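Local coordinates for protein ornithine carbamoyltransferase (Campylobacter jejuni subsp. jejuni, PDB 3TPF) that catalyses the transfer of the carbamoyl group from carbamoyl phosphate to L-ornithine, giving L-citrulline and phosphate in arginine biosynthesis, at residues G131-I136 against A167-E172. Residues are numbered along the deposited sequence; the frame is centred on the assembly and turned at random.
Sequences GDLFTI and AILGFE
Leu-133 divides its two methyl groups between Leu-169 and Phe-171. CD2 meets Leu-169 CD1 at 3.6 Å, and the two leucines reach toward each other tip to tip. The other methyl, CD1, lies 3.6 Å from Phe-171 CE2 and 3.7 Å from Phe-171 CZ. It approaches the far end of the ring obliquely. Leu-169 CD1 also comes within 3.9 Å of Leu-133 CD1, the methyl that meets the Phe-171 ring. In both Leu-169 and Phe-171, CG stands anti to the carbonyl carbon (chi1 -78° and -79°). Their CA-CB bonds both point toward helix 126-138, although the chain turns between them. The turn is at Gly-170, which has positive phi (94°) and ends helix 157-169. The chain then enters strand 172-176 of the parallel sheet in the Rossmann-like ornithine-binding domain. Helix 126-138 belongs to the carbamoyl phosphate binding domain and starts at Pro-126, predicted to bind that substrate. The contact joins the two domains of the carbamoyltransferase fold. It is wholly apolar and buried, and the backbones stay well apart, with 10.4 Å between Leu-133 CA and Leu-169 CA. Met-142 touches both Leu-133 and Phe-171, while Ile-16 and Leu-17 of helix 13-28 pack on Leu-133 and Leu-169, respectively. Next to Leu-133 in sequence, Asp-132 OD2 accepts a hydrogen bond from Trp-162 NE1, a polar link between the same two helices.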
loop_
_atom_site.group_PDB
_atom_site.type_symbol
_atom_site.label_atom_id
_atom_site.label_comp_id
_atom_site.label_asym_id
_atom_site.label_seq_id
_atom_site.Cartn_x
_atom_site.Cartn_y
_atom_site.Cartn_z
ATOM N N GLY B 131 18.233 17.557 -1.180
ATOM C CA GLY B 131 18.833 16.702 -0.115
ATOM C C GLY B 131 20.362 16.651 -0.117
ATOM O O GLY B 131 21.027 16.712 0.905
ATOM N N ASP B 132 20.890 16.630 -1.324
ATOM C CA ASP B 132 22.306 16.798 -1.563
ATOM C C ASP B 132 22.792 18.116 -0.943
ATOM O O ASP B 132 23.726 18.140 -0.157
ATOM C CB ASP B 132 22.602 16.761 -3.073
ATOM C CG ASP B 132 22.443 15.366 -3.660
ATOM O OD1 ASP B 132 22.101 14.409 -2.897
ATOM O OD2 ASP B 132 22.780 15.168 -4.879
ATOM N N LEU B 133 22.104 19.171 -1.237
ATOM C CA LEU B 133 22.410 20.509 -0.669
ATOM C C LEU B 133 22.435 20.506 0.836
ATOM O O LEU B 133 23.387 20.953 1.478
ATOM C CB LEU B 133 21.344 21.483 -1.117
ATOM C CG LEU B 133 21.758 22.839 -1.605
ATOM C CD1 LEU B 133 23.024 22.787 -2.422
ATOM C CD2 LEU B 133 20.632 23.306 -2.506
ATOM N N PHE B 134 21.387 19.931 1.408
ATOM C CA PHE B 134 21.252 19.846 2.886
ATOM C C PHE B 134 22.501 19.220 3.432
ATOM O O PHE B 134 23.025 19.609 4.509
ATOM C CB PHE B 134 20.063 18.943 3.229
ATOM C CG PHE B 134 19.847 18.731 4.693
ATOM C CD1 PHE B 134 19.036 19.579 5.399
ATOM C CD2 PHE B 134 20.408 17.679 5.347
ATOM C CE1 PHE B 134 18.849 19.421 6.770
ATOM C CE2 PHE B 134 20.246 17.524 6.734
ATOM C CZ PHE B 134 19.451 18.383 7.441
ATOM N N THR B 135 22.947 18.213 2.685
ATOM C CA THR B 135 24.042 17.354 3.149
ATOM C C THR B 135 25.380 18.061 3.089
ATOM O O THR B 135 26.184 17.980 3.991
ATOM C CB THR B 135 24.108 16.046 2.372
ATOM O OG1 THR B 135 22.882 15.326 2.584
ATOM C CG2 THR B 135 25.244 15.255 2.917
ATOM N N ILE B 136 25.543 18.801 2.011
ATOM C CA ILE B 136 26.702 19.650 1.828
ATOM C C ILE B 136 26.834 20.671 2.971
ATOM O O ILE B 136 27.906 20.895 3.505
ATOM C CB ILE B 136 26.630 20.406 0.496
ATOM C CG1 ILE B 136 26.778 19.421 -0.674
ATOM C CG2 ILE B 136 27.717 21.456 0.462
ATOM C CD1 ILE B 136 26.410 20.029 -1.989
ATOM N N ALA B 167 23.446 27.203 -10.634
ATOM C CA ALA B 167 23.226 28.427 -11.362
ATOM C C ALA B 167 22.471 29.432 -10.502
ATOM O O ALA B 167 22.784 30.676 -10.535
ATOM C CB ALA B 167 22.419 28.147 -12.642
ATOM N N ILE B 168 21.486 28.931 -9.773
ATOM C CA ILE B 168 20.651 29.815 -8.969
ATOM C C ILE B 168 21.422 30.262 -7.757
ATOM O O ILE B 168 21.457 31.449 -7.414
ATOM C CB ILE B 168 19.320 29.180 -8.546
ATOM C CG1 ILE B 168 18.427 28.949 -9.774
ATOM C CG2 ILE B 168 18.597 30.109 -7.593
ATOM C CD1 ILE B 168 17.216 28.081 -9.606
ATOM N N LEU B 169 22.112 29.305 -7.148
ATOM C CA LEU B 169 22.685 29.533 -5.832
ATOM C C LEU B 169 23.964 30.323 -5.856
ATOM O O LEU B 169 24.339 30.936 -4.855
ATOM C CB LEU B 169 22.895 28.226 -5.148
ATOM C CG LEU B 169 21.653 27.527 -4.529
ATOM C CD1 LEU B 169 22.204 26.225 -3.955
ATOM C CD2 LEU B 169 20.941 28.283 -3.411
ATOM N N GLY B 170 24.631 30.314 -7.011
ATOM C CA GLY B 170 25.933 30.989 -7.184
ATOM C C GLY B 170 27.168 30.099 -6.957
ATOM O O GLY B 170 28.287 30.579 -6.712
ATOM N N PHE B 171 26.971 28.806 -7.082
ATOM C CA PHE B 171 28.013 27.838 -6.825
ATOM C C PHE B 171 28.979 27.811 -7.966
ATOM O O PHE B 171 28.728 28.337 -9.051
ATOM C CB PHE B 171 27.438 26.410 -6.708
ATOM C CG PHE B 171 26.793 26.097 -5.395
ATOM C CD1 PHE B 171 26.512 27.092 -4.469
ATOM C CD2 PHE B 171 26.433 24.788 -5.106
ATOM C CE1 PHE B 171 25.882 26.777 -3.281
ATOM C CE2 PHE B 171 25.844 24.475 -3.908
ATOM C CZ PHE B 171 25.570 25.468 -2.990
ATOM N N GLU B 172 30.113 27.190 -7.683
ATOM C CA GLU B 172 31.136 26.996 -8.709
ATOM C C GLU B 172 31.014 25.570 -9.057
ATOM O O GLU B 172 31.227 24.723 -8.209
ATOM C CB GLU B 172 32.513 27.293 -8.168
ATOM C CG GLU B 172 33.631 26.993 -9.142
ATOM C CD GLU B 172 35.011 27.436 -8.634
ATOM O OE1 GLU B 172 35.093 28.266 -7.680
ATOM O OE2 GLU B 172 35.993 26.954 -9.229
#